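Local coordinates for protein bifunctional autolysin (Staphylococcus aureus subsp. aureus Mu50, PDB 6FXO) that probably hydrolyses the glycan strands of peptidoglycan through its glycoside hydrolase family 73 N-acetylglucosaminidase domain, helping to remodel the staphylococcal cell wall, at residues M198-A203 with T212-A217; H144-I149 with S173-G178. All coordinates share one frame; numbering follows the deposited sequence.

Interaction 1 of 2, residues M198-A203 with T212-A217; sequences MRWNPA and TDVDWA
R199, in the last turn of helix 195-200, sends its guanidinium to the backbone carbonyls of T212 and D213, in the loop that enters helix 216-231. This is a helix-loop-helix connection in the lysozyme-clan domain, held by an arginine that binds main-chain oxygens. Its CG lies anti to the backbone N (chi1 179°), and a bend at chi2 carries the chain past W200 to the loop. The NE hydrogen bond to D213 O is short, 2.6 Å, and fairly straight at 164°; the oxygen lies close to the guanidinium plane, while NE stands above the carbonyl plane. NH2 adds a weak bond to T212 O. Arginine suits the place because its long, flat head can serve two successive carbonyls while its methylenes pack against aromatic rings.

W200 lies alongside this arm. Its CH2 sits 3.4 Å above the guanidinium plane, over the centre, and R199 CG rests on a face of the indole. The far edge of the same indole points at V214, with CH2 3.9 Å from V214 CB.

W216, the first residue of helix 216-231, turns its six-membered ring toward M198 and R199. M198 crosses it obliquely: CB is 3.9 Å from W216 CZ3, and SD makes a Met-aromatic contact at the ring edge, 5.3 Å from the centroid. The ring also stacks with Y210. A217, small, brings its CB to 4.3 Å from R199 CB.

D213 opens a type I turn that runs to W216, and its OD1 accepts from D215 N, a capping bond. D213 O itself is gripped by two donors, R199 NE and W216 N, which approach from opposite faces of its carbonyl plane.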
loop_
_atom_site.group_PDB
_atom_site.type_symbol
_atom_site.label_atom_id
_atom_site.label_comp_id
_atom_site.label_asym_id
_atom_site.label_seq_id
_atom_site.Cartn_x
_atom_site.Cartn_y
_atom_site.Cartn_z
ATOM N N MET A 198 2.355 -7.608 -5.316
ATOM C CA MET A 198 1.050 -7.111 -5.794
ATOM C C MET A 198 1.042 -6.774 -7.276
ATOM O O MET A 198 -0.009 -6.889 -7.895
ATOM C CB MET A 198 0.496 -5.919 -4.996
ATOM C CG MET A 198 0.493 -6.124 -3.540
ATOM S SD MET A 198 -0.007 -4.634 -2.685
ATOM C CE MET A 198 -0.019 -5.207 -1.039
ATOM N N ARG A 199 2.203 -6.395 -7.801
ATOM C CA ARG A 199 2.346 -6.048 -9.182
ATOM C C ARG A 199 2.647 -7.195 -10.122
ATOM O O ARG A 199 1.915 -7.343 -11.099
ATOM C CB ARG A 199 3.423 -4.940 -9.417
ATOM C CG ARG A 199 3.632 -4.529 -10.940
ATOM C CD ARG A 199 2.311 -3.990 -11.605
ATOM N NE ARG A 199 2.467 -3.716 -13.024
ATOM C CZ ARG A 199 2.641 -4.618 -13.971
ATOM N NH1 ARG A 199 2.672 -5.921 -13.657
ATOM N NH2 ARG A 199 2.804 -4.236 -15.227
ATOM N N TRP A 200 3.744 -7.951 -9.834
ATOM C CA TRP A 200 4.221 -9.093 -10.590
ATOM C C TRP A 200 3.783 -10.493 -10.119
ATOM O O TRP A 200 3.889 -11.449 -10.888
ATOM C CB TRP A 200 5.740 -8.954 -10.632
ATOM C CG TRP A 200 6.141 -7.524 -10.874
ATOM C CD1 TRP A 200 6.591 -6.629 -9.956
ATOM C CD2 TRP A 200 6.052 -6.817 -12.114
ATOM N NE1 TRP A 200 6.787 -5.399 -10.553
ATOM C CE2 TRP A 200 6.471 -5.491 -11.874
ATOM C CE3 TRP A 200 5.661 -7.177 -13.403
ATOM C CZ2 TRP A 200 6.506 -4.523 -12.878
ATOM C CZ3 TRP A 200 5.697 -6.216 -14.399
ATOM C CH2 TRP A 200 6.117 -4.909 -14.132
ATOM N N ASN A 201 3.297 -10.609 -8.863
ATOM C CA ASN A 201 2.862 -11.884 -8.323
ATOM C C ASN A 201 3.871 -13.001 -8.580
ATOM O O ASN A 201 3.512 -13.899 -9.314
ATOM C CB ASN A 201 1.541 -12.299 -8.956
ATOM C CG ASN A 201 0.784 -13.320 -8.156
ATOM O OD1 ASN A 201 1.311 -14.389 -7.831
ATOM N ND2 ASN A 201 -0.485 -13.114 -7.876
ATOM N N PRO A 202 5.089 -13.014 -7.999
ATOM C CA PRO A 202 5.945 -14.152 -8.333
ATOM C C PRO A 202 5.337 -15.593 -8.049
ATOM O O PRO A 202 5.738 -16.471 -8.806
ATOM C CB PRO A 202 7.244 -13.846 -7.576
ATOM C CG PRO A 202 7.250 -12.291 -7.454
ATOM C CD PRO A 202 5.813 -11.922 -7.303
ATOM N N ALA A 203 4.459 -15.906 -7.028
ATOM C CA ALA A 203 4.005 -17.295 -6.918
ATOM C C ALA A 203 3.189 -17.724 -8.161
ATOM O O ALA A 203 3.292 -18.873 -8.593
ATOM C CB ALA A 203 3.173 -17.481 -5.656
ATOM N N THR A 212 -1.720 -2.443 -14.668
ATOM C CA THR A 212 -0.919 -2.620 -15.854
ATOM C C THR A 212 0.378 -1.848 -15.877
ATOM O O THR A 212 1.339 -2.294 -16.494
ATOM C CB THR A 212 -1.777 -2.438 -17.128
ATOM O OG1 THR A 212 -2.588 -1.254 -17.031
ATOM C CG2 THR A 212 -2.666 -3.647 -17.385
ATOM N N ASP A 213 0.416 -0.697 -15.202
ATOM C CA ASP A 213 1.632 0.119 -15.167
ATOM C C ASP A 213 2.806 -0.652 -14.573
ATOM O O ASP A 213 2.730 -1.143 -13.459
ATOM C CB ASP A 213 1.378 1.277 -14.218
ATOM C CG ASP A 213 2.181 2.515 -14.483
ATOM O OD1 ASP A 213 3.414 2.388 -14.702
ATOM O OD2 ASP A 213 1.611 3.615 -14.362
ATOM N N VAL A 214 3.920 -0.666 -15.256
ATOM C CA VAL A 214 5.106 -1.336 -14.854
ATOM C C VAL A 214 5.827 -0.668 -13.815
ATOM O O VAL A 214 6.739 -1.268 -13.218
ATOM C CB VAL A 214 5.983 -1.540 -16.111
ATOM C CG1 VAL A 214 5.149 -2.273 -17.200
ATOM C CG2 VAL A 214 6.473 -0.163 -16.639
ATOM N N ASP A 215 5.458 0.613 -13.581
ATOM C CA ASP A 215 6.063 1.453 -12.566
ATOM C C ASP A 215 5.242 1.539 -11.293
ATOM O O ASP A 215 5.700 2.164 -10.322
ATOM C CB ASP A 215 6.391 2.881 -13.108
ATOM C CG ASP A 215 7.627 2.897 -13.980
ATOM O OD1 ASP A 215 8.743 2.591 -13.452
ATOM O OD2 ASP A 215 7.502 3.261 -15.175
ATOM N N TRP A 216 4.062 0.917 -11.292
ATOM C CA TRP A 216 3.220 0.958 -10.098
ATOM C C TRP A 216 3.863 0.541 -8.727
ATOM O O TRP A 216 3.470 1.165 -7.771
ATOM C CB TRP A 216 2.039 0.038 -10.348
ATOM C CG TRP A 216 0.936 0.100 -9.226
ATOM C CD1 TRP A 216 -0.158 0.930 -9.171
ATOM C CD2 TRP A 216 0.908 -0.691 -8.002
ATOM N NE1 TRP A 216 -0.877 0.709 -7.990
ATOM C CE2 TRP A 216 -0.222 -0.282 -7.261
ATOM C CE3 TRP A 216 1.730 -1.712 -7.506
ATOM C CZ2 TRP A 216 -0.558 -0.867 -6.038
ATOM C CZ3 TRP A 216 1.388 -2.331 -6.318
ATOM C CH2 TRP A 216 0.243 -1.906 -5.594
ATOM N N ALA A 217 4.776 -0.499 -8.621
ATOM C CA ALA A 217 5.320 -0.821 -7.296
ATOM C C ALA A 217 6.395 0.217 -7.005
ATOM O O ALA A 217 6.651 0.524 -5.818
ATOM C CB ALA A 217 5.902 -2.285 -7.181
#

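Interaction 2 of 2, residues H144-I149 with S173-G178; sequences HNVFGI and SKAIVG
A175 on helix 172-180 presses its methyl group into the backbone of H144 and N145, where an irregular loop packs on the helix. This is loop-on-helix packing within the largely helical, lysozyme-like domain, and no hydrogen bond joins the two segments. A175 CB lies 3.6 Å from H144 CB and equally near H144 O, and it also touches the backbone nitrogens of N145 and V146. Alanine fits because a single methyl lets the loop come close, with the CA atoms of N145 and A175 only 5.4 Å apart.

V146 carries the contact onward along the helix. Its CG2 meets I176 CG1 at 3.7 Å, one branch against the other, while CG1 leans toward the A175 methyl. With chi1 at -57°, CG1 is anti to the carbonyl carbon and CG2 falls between backbone N and carbonyl carbon, so the two methyls are divided between A175 and I176. Beta-branched residues suit such a seam, since their gamma carbons stand close to the main chain. F147 brings its ring edge to I176 O, CE1 being 4.3 Å from that oxygen.

Around this shell, I176 also packs on A94 and F95 of helix 92-102, and the F147 ring reaches L109, H112 and A113. F147 thus links the loop to helix 106-116, while I176 ties helix 172-180 to helix 92-102.

Polar bonds within the loop and to other parts of the chain help to hold it. H144 uses ND1 to donate to A125 O, which holds the imidazole while its CB faces A175. N145, whose side chain starts away from the helix, links across F147 and G148: its OD1 accepts from I149 N at 3.1 Å, with the donor above the plane of the side-chain carbonyl (38° out of it).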
loop_
_atom_site.group_PDB
_atom_site.type_symbol
_atom_site.label_atom_id
_atom_site.label_comp_id
_atom_site.label_asym_id
_atom_site.label_seq_id
_atom_site.Cartn_x
_atom_site.Cartn_y
_atom_site.Cartn_z
ATOM N N HIS A 144 -18.248 8.956 11.061
ATOM C CA HIS A 144 -17.045 9.020 10.188
ATOM C C HIS A 144 -16.584 7.844 9.293
ATOM O O HIS A 144 -16.999 6.712 9.489
ATOM C CB HIS A 144 -15.874 9.369 11.121
ATOM C CG HIS A 144 -16.065 10.610 11.903
ATOM N ND1 HIS A 144 -15.485 11.816 11.525
ATOM C CD2 HIS A 144 -16.771 10.856 13.034
ATOM C CE1 HIS A 144 -15.846 12.741 12.405
ATOM N NE2 HIS A 144 -16.617 12.197 13.315
ATOM N N ASN A 145 -15.664 8.137 8.324
ATOM C CA ASN A 145 -15.162 7.113 7.424
ATOM C C ASN A 145 -13.799 7.446 6.937
ATOM O O ASN A 145 -13.669 8.229 5.992
ATOM C CB ASN A 145 -15.997 7.060 6.203
ATOM C CG ASN A 145 -16.192 5.677 5.745
ATOM O OD1 ASN A 145 -15.231 4.917 5.516
ATOM N ND2 ASN A 145 -17.389 5.313 5.518
ATOM N N VAL A 146 -12.780 6.892 7.562
ATOM C CA VAL A 146 -11.481 7.269 7.022
ATOM C C VAL A 146 -10.958 6.337 5.917
ATOM O O VAL A 146 -9.857 6.552 5.398
ATOM C CB VAL A 146 -10.485 7.452 8.172
ATOM C CG1 VAL A 146 -11.009 8.483 9.162
ATOM C CG2 VAL A 146 -10.221 6.124 8.874
ATOM N N PHE A 147 -11.722 5.319 5.539
ATOM C CA PHE A 147 -11.263 4.390 4.504
ATOM C C PHE A 147 -12.045 4.230 3.178
ATOM O O PHE A 147 -11.750 3.314 2.421
ATOM C CB PHE A 147 -10.997 2.998 5.108
ATOM C CG PHE A 147 -9.670 2.880 5.814
ATOM C CD1 PHE A 147 -9.599 2.881 7.191
ATOM C CD2 PHE A 147 -8.484 2.785 5.095
ATOM C CE1 PHE A 147 -8.375 2.792 7.841
ATOM C CE2 PHE A 147 -7.275 2.698 5.742
ATOM C CZ PHE A 147 -7.217 2.704 7.114
ATOM N N GLY A 148 -13.032 5.084 2.909
ATOM C CA GLY A 148 -13.793 4.985 1.693
ATOM C C GLY A 148 -14.653 3.748 1.704
ATOM O O GLY A 148 -15.041 3.307 0.629
ATOM N N ILE A 149 -14.992 3.200 2.920
ATOM C CA ILE A 149 -15.818 1.994 2.919
ATOM C C ILE A 149 -17.160 2.218 2.240
ATOM O O ILE A 149 -17.847 3.201 2.521
ATOM C CB ILE A 149 -16.039 1.528 4.383
ATOM C CG1 ILE A 149 -14.706 1.424 5.135
ATOM C CG2 ILE A 149 -16.793 0.203 4.410
ATOM C CD1 ILE A 149 -13.734 0.417 4.556
ATOM N N SER A 173 -11.389 7.829 16.293
ATOM C CA SER A 173 -10.596 6.646 16.623
ATOM C C SER A 173 -11.335 5.396 16.209
ATOM O O SER A 173 -10.735 4.386 15.850
ATOM C CB SER A 173 -10.295 6.605 18.119
ATOM O OG SER A 173 -10.037 5.288 18.580
ATOM N N LYS A 174 -12.652 5.504 16.262
ATOM C CA LYS A 174 -13.630 4.478 15.932
ATOM C C LYS A 174 -13.715 4.213 14.436
ATOM O O LYS A 174 -13.735 3.047 14.045
ATOM C CB LYS A 174 -15.027 4.863 16.476
ATOM C CG LYS A 174 -15.205 4.689 17.991
ATOM C CD LYS A 174 -16.554 5.253 18.507
ATOM C CE LYS A 174 -16.763 5.022 19.996
ATOM N NZ LYS A 174 -18.049 5.586 20.511
ATOM N N ALA A 175 -13.781 5.273 13.587
ATOM C CA ALA A 175 -13.853 4.976 12.170
ATOM C C ALA A 175 -12.580 4.251 11.798
ATOM O O ALA A 175 -12.571 3.366 10.943
ATOM C CB ALA A 175 -13.988 6.255 11.367
ATOM N N ILE A 176 -11.489 4.627 12.459
ATOM C CA ILE A 176 -10.236 3.968 12.163
ATOM C C ILE A 176 -10.242 2.495 12.561
ATOM O O ILE A 176 -9.734 1.656 11.807
ATOM C CB ILE A 176 -9.115 4.713 12.927
ATOM C CG1 ILE A 176 -8.876 6.045 12.277
ATOM C CG2 ILE A 176 -7.830 3.866 13.010
ATOM C CD1 ILE A 176 -8.040 7.091 13.072
ATOM N N VAL A 177 -10.862 2.152 13.710
ATOM C CA VAL A 177 -10.805 0.738 14.010
ATOM C C VAL A 177 -11.654 -0.087 13.130
ATOM O O VAL A 177 -11.191 -1.102 12.612
ATOM C CB VAL A 177 -10.976 0.376 15.503
ATOM C CG1 VAL A 177 -10.513 -1.061 15.745
ATOM C CG2 VAL A 177 -10.180 1.336 16.379
ATOM N N GLY A 178 -12.882 0.332 12.908
ATOM C CA GLY A 178 -13.719 -0.462 12.051
ATOM C C GLY A 178 -13.310 -0.416 10.592
ATOM O O GLY A 178 -13.452 -1.466 9.935
#

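Overall arrangement
From the N terminus, strand 4-9 and helices 14-22 and 42-49 come first, then helices 92-102 and 106-116, before loop 144-149. Interaction 2 closes first: the chain runs through helix 158-166 and returns as helix 172-180 to pack on that loop, 24 residues on. The next helix, 195-200, opens interaction 1, a shorter closure in which an eight-residue loop separates the two segments. The two loops are in series, neither nested nor crossed. The centres of interactions 1 and 2 lie about 28 Å apart, on opposite sides of the chain's centre. Interaction 2 ties the irregular loop before helix 158-166 to helix 172-180; interaction 1 joins consecutive helices near helices 14-22 and 42-49.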